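Side-chain contacts in copper-containing nitrite reductase (Thermus scotoductus, PDB 6HBE), which probably reduces nitrite to nitric oxide with electrons from cytochrome c, working as a homotrimeric copper enzyme: residues C[33-38]-C[177-182]; C[213-218]-C[249-254]; C[223-228]-C[239-244]; C[264-269]-C[274-279]. All coordinates share one frame; numbering follows the deposited sequence.

Contact 1: residues C[33-38]-C[177-182]; sequences FEVDQG and YVMFNG. With CA (calcium ion), chain O.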
loop_
_atom_site.group_PDB
_atom_site.type_symbol
_atom_site.label_atom_id
_atom_site.label_comp_id
_atom_site.label_asym_id
_atom_site.label_seq_id
_atom_site.Cartn_x
_atom_site.Cartn_y
_atom_site.Cartn_z
ATOM N N PHE C 33 -16.156 -6.883 19.144
ATOM C CA PHE C 33 -16.576 -5.494 18.883
ATOM C C PHE C 33 -17.656 -5.388 17.782
ATOM O O PHE C 33 -17.544 -6.045 16.761
ATOM C CB PHE C 33 -15.353 -4.654 18.477
ATOM C CG PHE C 33 -14.071 -4.998 19.210
ATOM C CD1 PHE C 33 -13.911 -4.677 20.543
ATOM C CD2 PHE C 33 -12.982 -5.581 18.529
ATOM C CE1 PHE C 33 -12.741 -4.969 21.220
ATOM C CE2 PHE C 33 -11.793 -5.883 19.203
ATOM C CZ PHE C 33 -11.672 -5.560 20.547
ATOM N N GLU C 34 -18.715 -4.584 17.972
ATOM C CA GLU C 34 -19.680 -4.333 16.888
ATOM C C GLU C 34 -19.193 -3.134 16.030
ATOM O O GLU C 34 -19.424 -1.995 16.349
ATOM C CB GLU C 34 -21.122 -4.106 17.401
ATOM C CG GLU C 34 -22.170 -4.332 16.290
ATOM C CD GLU C 34 -23.575 -3.770 16.570
ATOM O OE1 GLU C 34 -23.710 -2.915 17.465
ATOM O OE2 GLU C 34 -24.549 -4.180 15.862
ATOM N N VAL C 35 -18.501 -3.411 14.934
ATOM C CA VAL C 35 -17.870 -2.350 14.125
ATOM C C VAL C 35 -18.801 -1.684 13.089
ATOM O O VAL C 35 -18.426 -0.710 12.471
ATOM C CB VAL C 35 -16.585 -2.847 13.437
ATOM C CG1 VAL C 35 -15.535 -3.201 14.477
ATOM C CG2 VAL C 35 -16.838 -4.017 12.482
ATOM N N ASP C 36 -19.963 -2.281 12.829
ATOM C CA ASP C 36 -20.992 -1.686 11.971
ATOM C C ASP C 36 -22.315 -2.344 12.400
ATOM O O ASP C 36 -22.280 -3.302 13.199
ATOM C CB ASP C 36 -20.662 -1.972 10.499
ATOM C CG ASP C 36 -21.134 -0.883 9.542
ATOM O OD1 ASP C 36 -22.239 -0.304 9.754
ATOM O OD2 ASP C 36 -20.426 -0.645 8.531
ATOM N N GLN C 37 -23.462 -1.871 11.899
ATOM C CA GLN C 37 -24.733 -2.508 12.233
ATOM C C GLN C 37 -24.695 -3.950 11.761
ATOM O O GLN C 37 -24.454 -4.189 10.591
ATOM C CB GLN C 37 -25.955 -1.802 11.598
ATOM C CG GLN C 37 -26.301 -0.427 12.166
ATOM C CD GLN C 37 -25.408 0.685 11.653
ATOM O OE1 GLN C 37 -24.760 0.538 10.621
ATOM N NE2 GLN C 37 -25.357 1.805 12.372
ATOM N N GLY C 38 -24.917 -4.908 12.672
ATOM C CA GLY C 38 -24.947 -6.359 12.330
ATOM C C GLY C 38 -23.578 -6.991 11.974
ATOM O O GLY C 38 -23.538 -8.113 11.472
ATOM N N TYR C 177 -11.964 -3.055 6.995
ATOM C CA TYR C 177 -12.603 -1.812 7.419
ATOM C C TYR C 177 -11.526 -0.871 7.926
ATOM O O TYR C 177 -10.470 -1.331 8.400
ATOM C CB TYR C 177 -13.681 -2.046 8.493
ATOM C CG TYR C 177 -14.796 -2.984 8.062
ATOM C CD1 TYR C 177 -15.546 -2.731 6.929
ATOM C CD2 TYR C 177 -15.082 -4.141 8.803
ATOM C CE1 TYR C 177 -16.540 -3.635 6.491
ATOM C CE2 TYR C 177 -16.089 -5.028 8.387
ATOM C CZ TYR C 177 -16.831 -4.762 7.255
ATOM O OH TYR C 177 -17.845 -5.669 6.880
ATOM N N VAL C 178 -11.785 0.419 7.755
ATOM C CA VAL C 178 -10.939 1.488 8.333
ATOM C C VAL C 178 -11.861 2.506 9.001
ATOM O O VAL C 178 -12.880 2.884 8.418
ATOM C CB VAL C 178 -10.036 2.143 7.277
ATOM C CG1 VAL C 178 -9.033 3.080 7.960
ATOM C CG2 VAL C 178 -9.276 1.085 6.483
ATOM N N MET C 179 -11.540 2.924 10.215
ATOM C CA MET C 179 -12.555 3.614 11.084
ATOM C C MET C 179 -11.979 4.607 12.072
ATOM O O MET C 179 -10.809 4.480 12.457
ATOM C CB MET C 179 -13.438 2.579 11.833
ATOM C CG MET C 179 -12.745 1.656 12.811
ATOM S SD MET C 179 -13.686 0.117 13.168
ATOM C CE MET C 179 -13.161 -0.823 11.754
ATOM N N PHE C 180 -12.807 5.597 12.463
ATOM C CA PHE C 180 -12.451 6.551 13.536
ATOM C C PHE C 180 -13.127 6.035 14.834
ATOM O O PHE C 180 -14.343 5.734 14.858
ATOM C CB PHE C 180 -12.934 7.992 13.261
ATOM C CG PHE C 180 -12.363 8.650 12.017
ATOM C CD1 PHE C 180 -11.004 8.527 11.661
ATOM C CD2 PHE C 180 -13.172 9.451 11.206
ATOM C CE1 PHE C 180 -10.496 9.164 10.528
ATOM C CE2 PHE C 180 -12.659 10.082 10.078
ATOM C CZ PHE C 180 -11.325 9.928 9.730
ATOM N N ASN C 181 -12.349 5.955 15.905
ATOM C CA ASN C 181 -12.836 5.487 17.218
ATOM C C ASN C 181 -13.690 4.185 17.190
ATOM O O ASN C 181 -14.724 4.069 17.846
ATOM C CB ASN C 181 -13.517 6.666 17.920
ATOM C CG ASN C 181 -12.516 7.745 18.283
ATOM O OD1 ASN C 181 -11.305 7.491 18.271
ATOM N ND2 ASN C 181 -12.994 8.949 18.587
ATOM N N GLY C 182 -13.227 3.204 16.418
ATOM C CA GLY C 182 -13.714 1.803 16.533
ATOM C C GLY C 182 -15.019 1.405 15.887
ATOM O O GLY C 182 -15.507 0.304 16.133
HETATM CA CA CA O . -23.573 1.500 8.774
HETATM O O HOH W 1 -21.654 1.467 7.343
HETATM O O HOH W 2 -25.290 3.346 9.304
HETATM O O HOH W 3 -24.024 2.913 6.740
HETATM O O HOH W 4 -24.896 0.183 7.749
HETATM O O HOH W 5 -22.467 3.031 9.975
#

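Contact 2: residues C[213-218]-C[249-254]; sequences STLHVV and WVIEWR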
loop_
_atom_site.group_PDB
_atom_site.type_symbol
_atom_site.label_atom_id
_atom_site.label_comp_id
_atom_site.label_asym_id
_atom_site.label_seq_id
_atom_site.Cartn_x
_atom_site.Cartn_y
_atom_site.Cartn_z
ATOM N N SER C 213 -2.498 7.871 6.468
ATOM C CA SER C 213 -3.696 8.728 6.527
ATOM C C SER C 213 -3.337 10.144 6.119
ATOM O O SER C 213 -2.216 10.595 6.378
ATOM C CB SER C 213 -4.272 8.735 7.945
ATOM O OG SER C 213 -5.486 9.489 8.044
ATOM N N THR C 214 -4.281 10.848 5.496
ATOM C CA THR C 214 -4.170 12.284 5.234
ATOM C C THR C 214 -5.462 12.923 5.747
ATOM O O THR C 214 -6.462 13.014 5.021
ATOM C CB THR C 214 -3.892 12.644 3.738
ATOM O OG1 THR C 214 -4.731 11.868 2.869
ATOM C CG2 THR C 214 -2.420 12.339 3.387
ATOM N N LEU C 215 -5.434 13.379 6.996
ATOM C CA LEU C 215 -6.656 13.903 7.651
ATOM C C LEU C 215 -7.055 15.258 7.077
ATOM O O LEU C 215 -6.191 16.087 6.833
ATOM C CB LEU C 215 -6.504 14.015 9.165
ATOM C CG LEU C 215 -7.800 14.184 9.969
ATOM C CD1 LEU C 215 -8.651 12.938 9.925
ATOM C CD2 LEU C 215 -7.500 14.506 11.416
ATOM N N HIS C 216 -8.354 15.445 6.848
ATOM C CA HIS C 216 -8.891 16.608 6.116
ATOM C C HIS C 216 -10.264 17.003 6.701
ATOM O O HIS C 216 -11.002 16.119 7.156
ATOM C CB HIS C 216 -9.002 16.264 4.620
ATOM C CG HIS C 216 -9.740 17.282 3.793
ATOM N ND1 HIS C 216 -9.203 18.509 3.446
ATOM C CD2 HIS C 216 -10.963 17.227 3.209
ATOM C CE1 HIS C 216 -10.070 19.174 2.700
ATOM N NE2 HIS C 216 -11.149 18.416 2.539
ATOM N N VAL C 217 -10.605 18.297 6.675
ATOM C CA VAL C 217 -12.004 18.754 6.944
ATOM C C VAL C 217 -12.559 19.505 5.720
ATOM O O VAL C 217 -11.965 20.480 5.295
ATOM C CB VAL C 217 -12.127 19.662 8.214
ATOM C CG1 VAL C 217 -13.570 20.174 8.370
ATOM C CG2 VAL C 217 -11.761 18.912 9.464
ATOM N N VAL C 218 -13.675 19.017 5.152
ATOM C CA VAL C 218 -14.310 19.635 3.969
ATOM C C VAL C 218 -14.895 20.978 4.401
ATOM O O VAL C 218 -15.753 21.025 5.292
ATOM C CB VAL C 218 -15.439 18.743 3.386
ATOM C CG1 VAL C 218 -16.023 19.342 2.099
ATOM C CG2 VAL C 218 -14.931 17.327 3.118
ATOM N N TRP C 249 -0.807 14.027 15.375
ATOM C CA TRP C 249 -0.864 15.475 15.248
ATOM C C TRP C 249 -1.760 16.082 16.322
ATOM O O TRP C 249 -2.732 15.448 16.722
ATOM C CB TRP C 249 -1.444 15.892 13.874
ATOM C CG TRP C 249 -0.586 15.583 12.675
ATOM C CD1 TRP C 249 -0.627 14.422 11.905
ATOM C CD2 TRP C 249 0.412 16.416 12.089
ATOM N NE1 TRP C 249 0.290 14.504 10.898
ATOM C CE2 TRP C 249 0.944 15.712 10.973
ATOM C CE3 TRP C 249 0.898 17.707 12.368
ATOM C CZ2 TRP C 249 1.932 16.261 10.128
ATOM C CZ3 TRP C 249 1.914 18.248 11.536
ATOM C CH2 TRP C 249 2.429 17.510 10.445
ATOM N N VAL C 250 -1.430 17.303 16.778
ATOM C CA VAL C 250 -2.447 18.229 17.356
ATOM C C VAL C 250 -2.765 19.329 16.317
ATOM O O VAL C 250 -1.862 19.861 15.679
ATOM C CB VAL C 250 -1.979 18.839 18.699
ATOM C CG1 VAL C 250 -2.923 19.920 19.193
ATOM C CG2 VAL C 250 -1.884 17.744 19.748
ATOM N N ILE C 251 -4.051 19.604 16.101
ATOM C CA ILE C 251 -4.512 20.558 15.087
ATOM C C ILE C 251 -5.411 21.613 15.795
ATOM O O ILE C 251 -6.292 21.250 16.569
ATOM C CB ILE C 251 -5.306 19.798 14.004
ATOM C CG1 ILE C 251 -4.371 18.842 13.224
ATOM C CG2 ILE C 251 -6.043 20.740 13.056
ATOM C CD1 ILE C 251 -5.134 17.713 12.531
ATOM N N GLU C 252 -5.159 22.896 15.527
ATOM C CA GLU C 252 -6.014 24.009 15.964
ATOM C C GLU C 252 -6.698 24.641 14.736
ATOM O O GLU C 252 -6.022 24.968 13.761
ATOM C CB GLU C 252 -5.147 25.056 16.681
ATOM C CG GLU C 252 -4.509 24.569 17.965
ATOM C CD GLU C 252 -3.694 25.668 18.658
ATOM O OE1 GLU C 252 -2.769 26.214 18.050
ATOM O OE2 GLU C 252 -3.994 25.987 19.821
ATOM N N TRP C 253 -8.024 24.786 14.782
ATOM C CA TRP C 253 -8.808 25.317 13.687
ATOM C C TRP C 253 -10.066 25.977 14.268
ATOM O O TRP C 253 -10.696 25.427 15.171
ATOM C CB TRP C 253 -9.200 24.157 12.706
ATOM C CG TRP C 253 -10.147 24.508 11.552
ATOM C CD1 TRP C 253 -9.901 25.356 10.506
ATOM C CD2 TRP C 253 -11.445 23.945 11.306
ATOM N NE1 TRP C 253 -10.991 25.404 9.665
ATOM C CE2 TRP C 253 -11.951 24.554 10.139
ATOM C CE3 TRP C 253 -12.263 23.057 12.010
ATOM C CZ2 TRP C 253 -13.212 24.240 9.616
ATOM C CZ3 TRP C 253 -13.513 22.746 11.487
ATOM C CH2 TRP C 253 -13.978 23.351 10.313
ATOM N N ARG C 254 -10.425 27.143 13.740
ATOM C CA ARG C 254 -11.729 27.765 14.023
ATOM C C ARG C 254 -12.757 27.386 12.990
ATOM O O ARG C 254 -12.482 27.438 11.794
ATOM C CB ARG C 254 -11.607 29.281 14.102
ATOM C CG ARG C 254 -10.919 29.696 15.395
ATOM C CD ARG C 254 -10.448 31.123 15.386
ATOM N NE ARG C 254 -9.334 31.340 14.468
ATOM C CZ ARG C 254 -8.507 32.384 14.517
ATOM N NH1 ARG C 254 -8.647 33.329 15.444
ATOM N NH2 ARG C 254 -7.532 32.495 13.625
#

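Contact 3: residues C[223-228]-C[239-244]; sequences EYMYYQ and QTALAG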
loop_
_atom_site.group_PDB
_atom_site.type_symbol
_atom_site.label_atom_id
_atom_site.label_comp_id
_atom_site.label_asym_id
_atom_site.label_seq_id
_atom_site.Cartn_x
_atom_site.Cartn_y
_atom_site.Cartn_z
ATOM N N GLU C 223 -5.427 25.748 10.626
ATOM C CA GLU C 223 -4.629 26.954 10.843
ATOM C C GLU C 223 -3.224 26.626 11.348
ATOM O O GLU C 223 -2.226 27.123 10.794
ATOM C CB GLU C 223 -5.357 27.906 11.786
ATOM C CG GLU C 223 -6.795 28.177 11.300
ATOM C CD GLU C 223 -7.438 29.379 11.928
ATOM O OE1 GLU C 223 -6.769 30.432 12.000
ATOM O OE2 GLU C 223 -8.612 29.266 12.341
ATOM N N TYR C 224 -3.154 25.818 12.404
ATOM C CA TYR C 224 -1.874 25.405 13.002
ATOM C C TYR C 224 -1.907 23.906 13.289
ATOM O O TYR C 224 -2.886 23.424 13.811
ATOM C CB TYR C 224 -1.619 26.132 14.335
ATOM C CG TYR C 224 -1.755 27.645 14.306
ATOM C CD1 TYR C 224 -1.074 28.420 13.363
ATOM C CD2 TYR C 224 -2.533 28.313 15.268
ATOM C CE1 TYR C 224 -1.201 29.819 13.334
ATOM C CE2 TYR C 224 -2.668 29.717 15.253
ATOM C CZ TYR C 224 -2.005 30.461 14.284
ATOM O OH TYR C 224 -2.129 31.842 14.287
ATOM N N MET C 225 -0.821 23.195 12.993
ATOM C CA MET C 225 -0.680 21.778 13.322
ATOM C C MET C 225 0.686 21.527 13.952
ATOM O O MET C 225 1.642 22.185 13.615
ATOM C CB MET C 225 -0.818 20.889 12.080
ATOM C CG MET C 225 -1.868 21.323 11.093
ATOM S SD MET C 225 -2.318 20.080 9.866
ATOM C CE MET C 225 -0.732 19.743 9.119
ATOM N N TYR C 226 0.756 20.532 14.829
ATOM C CA TYR C 226 1.972 20.199 15.556
ATOM C C TYR C 226 2.276 18.718 15.383
ATOM O O TYR C 226 1.534 17.870 15.888
ATOM C CB TYR C 226 1.804 20.572 17.035
ATOM C CG TYR C 226 1.304 21.992 17.217
ATOM C CD1 TYR C 226 -0.065 22.274 17.250
ATOM C CD2 TYR C 226 2.197 23.058 17.343
ATOM C CE1 TYR C 226 -0.527 23.586 17.396
ATOM C CE2 TYR C 226 1.745 24.362 17.492
ATOM C CZ TYR C 226 0.397 24.629 17.525
ATOM O OH TYR C 226 -0.059 25.922 17.673
ATOM N N TYR C 227 3.346 18.400 14.668
ATOM C CA TYR C 227 3.740 17.000 14.445
ATOM C C TYR C 227 4.159 16.335 15.777
ATOM O O TYR C 227 4.923 16.925 16.561
ATOM C CB TYR C 227 4.823 16.881 13.381
ATOM C CG TYR C 227 5.230 15.444 12.970
ATOM C CD1 TYR C 227 4.301 14.528 12.460
ATOM C CD2 TYR C 227 6.555 15.024 13.064
ATOM C CE1 TYR C 227 4.690 13.237 12.078
ATOM C CE2 TYR C 227 6.963 13.749 12.675
ATOM C CZ TYR C 227 6.033 12.850 12.177
ATOM O OH TYR C 227 6.487 11.572 11.826
ATOM N N GLN C 228 3.581 15.157 16.018
ATOM C CA GLN C 228 3.644 14.391 17.282
ATOM C C GLN C 228 2.890 15.046 18.451
ATOM O O GLN C 228 2.954 14.549 19.575
ATOM C CB GLN C 228 5.093 14.115 17.696
ATOM C CG GLN C 228 5.930 13.489 16.565
ATOM C CD GLN C 228 5.709 11.983 16.444
ATOM O OE1 GLN C 228 5.652 11.280 17.450
ATOM N NE2 GLN C 228 5.653 11.483 15.220
ATOM N N GLN C 239 -4.282 21.752 4.103
ATOM C CA GLN C 239 -5.473 20.982 3.705
ATOM C C GLN C 239 -5.474 19.529 4.194
ATOM O O GLN C 239 -6.530 18.891 4.199
ATOM C CB GLN C 239 -5.673 21.029 2.180
ATOM C CG GLN C 239 -4.806 20.061 1.377
ATOM C CD GLN C 239 -4.513 20.557 -0.018
ATOM O OE1 GLN C 239 -5.334 20.437 -0.927
ATOM N NE2 GLN C 239 -3.321 21.083 -0.206
ATOM N N THR C 240 -4.295 19.004 4.542
ATOM C CA THR C 240 -4.110 17.644 4.992
ATOM C C THR C 240 -3.055 17.567 6.121
ATOM O O THR C 240 -2.135 18.386 6.165
ATOM C CB THR C 240 -3.625 16.713 3.851
ATOM O OG1 THR C 240 -2.629 17.365 3.072
ATOM C CG2 THR C 240 -4.758 16.268 2.980
ATOM N N ALA C 241 -3.216 16.571 7.000
ATOM C CA ALA C 241 -2.233 16.171 7.992
ATOM C C ALA C 241 -1.765 14.726 7.694
ATOM O O ALA C 241 -2.481 13.762 7.983
ATOM C CB ALA C 241 -2.834 16.263 9.381
ATOM N N LEU C 242 -0.603 14.604 7.068
ATOM C CA LEU C 242 -0.012 13.316 6.670
ATOM C C LEU C 242 0.461 12.515 7.931
ATOM O O LEU C 242 1.217 13.044 8.750
ATOM C CB LEU C 242 1.177 13.573 5.725
ATOM C CG LEU C 242 1.981 12.337 5.315
ATOM C CD1 LEU C 242 1.136 11.381 4.481
ATOM C CD2 LEU C 242 3.236 12.697 4.573
ATOM N N ALA C 243 -0.016 11.277 8.082
ATOM C CA ALA C 243 0.338 10.412 9.234
ATOM C C ALA C 243 0.485 8.956 8.836
ATOM O O ALA C 243 -0.514 8.294 8.467
ATOM C CB ALA C 243 -0.701 10.568 10.339
ATOM N N GLY C 244 1.713 8.433 8.929
ATOM C CA GLY C 244 1.903 7.000 8.849
ATOM C C GLY C 244 1.480 6.286 10.111
ATOM O O GLY C 244 1.042 6.936 11.071
#

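Contact 4: residues C[264-269]-C[274-279]; sequences LVTHVF and KGALGI. With CU (copper (II) ion), chain E.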
loop_
_atom_site.group_PDB
_atom_site.type_symbol
_atom_site.label_atom_id
_atom_site.label_comp_id
_atom_site.label_asym_id
_atom_site.label_seq_id
_atom_site.Cartn_x
_atom_site.Cartn_y
_atom_site.Cartn_z
ATOM N N LEU C 264 -15.204 15.421 8.323
ATOM C CA LEU C 264 -13.860 14.943 8.694
ATOM C C LEU C 264 -13.584 13.645 7.931
ATOM O O LEU C 264 -14.398 12.694 7.968
ATOM C CB LEU C 264 -13.813 14.668 10.200
ATOM C CG LEU C 264 -12.507 14.147 10.784
ATOM C CD1 LEU C 264 -11.480 15.284 10.790
ATOM C CD2 LEU C 264 -12.705 13.571 12.194
ATOM N N VAL C 265 -12.438 13.575 7.261
ATOM C CA VAL C 265 -12.176 12.445 6.356
ATOM C C VAL C 265 -10.664 12.290 6.158
ATOM O O VAL C 265 -9.871 13.276 6.320
ATOM C CB VAL C 265 -12.949 12.641 5.011
ATOM C CG1 VAL C 265 -12.374 13.782 4.194
ATOM C CG2 VAL C 265 -13.031 11.350 4.176
ATOM N N THR C 266 -10.265 11.058 5.837
ATOM C CA THR C 266 -8.924 10.802 5.297
ATOM C C THR C 266 -8.979 10.897 3.780
ATOM O O THR C 266 -9.826 10.267 3.114
ATOM C CB THR C 266 -8.283 9.432 5.711
ATOM O OG1 THR C 266 -7.095 9.234 4.938
ATOM C CG2 THR C 266 -9.225 8.240 5.475
ATOM N N HIS C 267 -8.036 11.622 3.194
ATOM C CA HIS C 267 -8.021 11.782 1.726
ATOM C C HIS C 267 -7.390 10.568 0.980
ATOM O O HIS C 267 -7.276 10.589 -0.232
ATOM C CB HIS C 267 -7.423 13.135 1.302
ATOM C CG HIS C 267 -8.372 13.955 0.469
ATOM N ND1 HIS C 267 -8.565 13.738 -0.872
ATOM C CD2 HIS C 267 -9.231 14.952 0.817
ATOM C CE1 HIS C 267 -9.474 14.587 -1.327
ATOM N NE2 HIS C 267 -9.899 15.327 -0.321
ATOM N N VAL C 268 -7.023 9.509 1.723
ATOM C CA VAL C 268 -6.672 8.221 1.146
ATOM C C VAL C 268 -8.035 7.533 0.905
ATOM O O VAL C 268 -8.599 6.847 1.821
ATOM C CB VAL C 268 -5.758 7.380 2.072
ATOM C CG1 VAL C 268 -5.434 6.031 1.425
ATOM C CG2 VAL C 268 -4.478 8.155 2.388
ATOM N N PHE C 269 -8.585 7.774 -0.281
ATOM C CA PHE C 269 -10.039 7.543 -0.498
ATOM C C PHE C 269 -10.433 6.064 -0.560
ATOM O O PHE C 269 -11.576 5.759 -0.254
ATOM C CB PHE C 269 -10.568 8.327 -1.717
ATOM C CG PHE C 269 -11.016 9.753 -1.434
ATOM C CD1 PHE C 269 -11.048 10.311 -0.144
ATOM C CD2 PHE C 269 -11.424 10.546 -2.485
ATOM C CE1 PHE C 269 -11.469 11.623 0.075
ATOM C CE2 PHE C 269 -11.869 11.855 -2.274
ATOM C CZ PHE C 269 -11.898 12.397 -0.999
ATOM N N LYS C 274 -14.154 2.764 3.245
ATOM C CA LYS C 274 -14.230 1.606 4.137
ATOM C C LYS C 274 -14.672 1.937 5.574
ATOM O O LYS C 274 -14.706 1.025 6.417
ATOM C CB LYS C 274 -12.844 0.893 4.184
ATOM C CG LYS C 274 -12.452 0.176 2.897
ATOM C CD LYS C 274 -11.122 -0.545 2.997
ATOM C CE LYS C 274 -10.688 -1.178 1.674
ATOM N NZ LYS C 274 -9.313 -1.767 1.728
ATOM N N GLY C 275 -14.969 3.226 5.869
ATOM C CA GLY C 275 -15.524 3.626 7.156
ATOM C C GLY C 275 -14.965 4.887 7.807
ATOM O O GLY C 275 -15.481 5.288 8.835
ATOM N N ALA C 276 -13.929 5.484 7.243
ATOM C CA ALA C 276 -13.156 6.595 7.931
ATOM C C ALA C 276 -13.616 7.951 7.390
ATOM O O ALA C 276 -12.895 8.660 6.643
ATOM C CB ALA C 276 -11.666 6.376 7.734
ATOM N N LEU C 277 -14.847 8.300 7.790
ATOM C CA LEU C 277 -15.485 9.550 7.410
ATOM C C LEU C 277 -16.482 9.866 8.556
ATOM O O LEU C 277 -17.169 8.952 9.040
ATOM C CB LEU C 277 -16.209 9.385 6.049
ATOM C CG LEU C 277 -16.882 10.640 5.409
ATOM C CD1 LEU C 277 -16.906 10.604 3.877
ATOM C CD2 LEU C 277 -18.293 10.905 5.966
ATOM N N GLY C 278 -16.504 11.115 9.020
ATOM C CA GLY C 278 -17.474 11.593 10.051
ATOM C C GLY C 278 -17.894 13.043 9.803
ATOM O O GLY C 278 -17.384 13.674 8.855
ATOM N N ILE C 279 -18.838 13.556 10.601
ATOM C CA ILE C 279 -19.447 14.893 10.359
ATOM C C ILE C 279 -19.339 15.767 11.614
ATOM O O ILE C 279 -19.732 15.315 12.693
ATOM C CB ILE C 279 -20.945 14.779 9.976
ATOM C CG1 ILE C 279 -21.104 14.085 8.631
ATOM C CG2 ILE C 279 -21.616 16.165 9.892
ATOM C CD1 ILE C 279 -22.513 13.627 8.290
HETATM CU CU CU E . -11.254 16.849 -0.638
HETATM O O HOH W 6 -12.829 17.616 0.286
#

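Contact 1: residues C[33-38]-C[177-182]
Val35 spreads its two methyls between Tyr177 and Met179, where strand 21-36 of the first cupredoxin domain meets edge strand 177-180 of the second. No hydrogen bond crosses here, so the join rests on fit, and a branched valine offers one methyl to each neighbour. Val35 CG1, anti to the carbonyl carbon (chi1 -65°), packs 4.0 Å from Met179 SD and 3.9 Å from Gly182 O, while Val35 CG2 approaches Tyr177 CD2 obliquely at 4.1 Å. In Met179, chi1 of 63° sets CG between the backbone N and the carbonyl carbon, and a near-extended chi2 carries the polarisable sulfur to the valine. The Tyr177 hydroxyl is hydrogen-bonded outside this pair, to Arg309 and to His410 of the second subunit. Val35 and Asp36 together face Val39 in a classic beta bulge, whose second residue already binds the calcium. Asp36 and Gln37 each give one side-chain oxygen, and five waters complete seven ligands. The carboxylate is further fixed by Asn184, which bonds OD2, and by the following backbone: Gln37 N donates to the anti lone pair of Asp36 OD1 at 2.9 Å, and that same oxygen binds the calcium at 2.4 Å.

Contact 2: residues C[213-218]-C[249-254]
Leu215 and Val217 reach across the core of a cupredoxin beta sandwich to Ile251 and Trp253. The strands lie in the two opposing sheets, with the CA atoms of Val217 and Trp253 9.9 Å apart, a spacing that only side chains can bridge. At one point a leucine meets an isoleucine: CD2 of Leu215 and CD1 of Ile251, the outermost carbon of its longer branch, come within 4.1 Å, the two chains slanting past each other. Branched aliphatic groups suit such a place because they fill the layer between sheets without any polar need. At the other point the partners are unequal. Trp253 holds its CG anti to the backbone N (chi1 174°), which sends the indole lengthwise into the interlayer, and its far benzene corner does the touching. Trp253 CH2 lies 3.7 Å and Trp253 CZ3 4.0 Å from Val217 CG1, an oblique approach to the ring. The long indole reaches well across toward the facing strand, so a short valine suffices opposite. Its polar N-H is satisfied by Asn83 of the second subunit, so one side chain serves both core and subunit interface. Between the two inward residues, His216 points to the opposite face of its strand, where its ring stacks on His80 of the second subunit and its ND1 bonds Gln239 O.

Contact 3: residues C[223-228]-C[239-244]
Met225 and Ala241 lie on facing strands of the two sheets of a cupredoxin beta sandwich, their CA atoms 7.9 Å apart and with no hydrogen bond between the two segments. One long side chain and one very short one share that gap. Met225 has CG anti to its carbonyl carbon, with chi1 drawn in to -39°, and this setting with an extended chi2 places Met225 SD 3.9 Å from Ala241 CB. The bend at chi3 (-57°) then turns the terminal methyl onto the backbone of Thr240. Methionine suits the position by its reach and pliancy, alanine because its single methyl is small enough for the sulfur to lie close to its strand; Trp249 and Ile251 pack round the same methionine. Thr240 turns its own side chain away from this core: its OG1 bonds Asp247 of the second subunit, so the loop ahead of strand 241-243 also belongs to the trimer interface. Gln228 of this chain reaches Gln239 and Thr240 of the third subunit with its amide, while its NE2 sits 3.3 Å above the plane of the Tyr227 ring, offset toward the rim. In the core, the closest approach is that of Met225 CE to the carbonyl oxygen of Thr240, 3.5 Å.

Contact 4: residues C[264-269]-C[274-279]
Leu264 O receives two hydrogens from the neighbouring strand. Gly278 N donates to Leu264 O at 2.8 Å, nearly straight (169°) and in the carbonyl plane, and Leu277 CA adds a weaker CH...O contact to Leu264 O at 3.4 Å. The return bond, Leu264 N to Gly278 O, is equally short but more bent, its donor standing well above the carbonyl plane. Leu264 and Gly278 thus form a hydrogen-bonded pair of an antiparallel ladder, and the next, Val265 with Leu277, is a non-hydrogen-bonded one. Both side chains of that second pair lie on one face of the sheet, where apolar residues pack at a slant: Val265 CG2, anti to its backbone N, is 4.0 Å from Leu277 CD1. The ladder belongs to a cupredoxin sheet, and a short helix, 269-272, links its strands, ended by a Schellman motif at Gly275. At that phi (137°) a CB would jam against the preceding carbonyl O, which calls for glycine. Thr266 adds an ST turn: OG1 accepts from Val268 N, while Thr266 CG2 packs 3.8 Å from Ala276 CB. Ala276 O is buried here without a polar partner. Just past the strand, His267 NE2 binds copper at 2.1 Å; His80 and His114 of the second subunit and a water complete this type 2 site, where nitrite is reduced in this family. Phe269 CZ lies 3.3 Å above the His267 ring plane, offset toward its rim.

In the fold
Contacts 2 and 3 join the same two sheets of the second cupredoxin domain, their centres only 6 Å apart, and share the salt bridge from Arg254 NH2 to Glu223 OE1 (2.7 Å). Contact 4 continues the sheet of strand 213-217: His216 N lies 2.7 Å from Val265 O, a probable hydrogen bond. Contact 1, 13 Å from contact 4 between centres, meets it through a probable hydrogen bond of 3.3 Å between Val178 N and Lys274 O. The copper is held in contact 4; the side chains of Thr240 (contact 3) and Val217 (contact 2) are about 7 and 9 Å from it. The calcium ion of contact 1 lies 21.8 Å from the copper ion. All four contacts touch the second subunit.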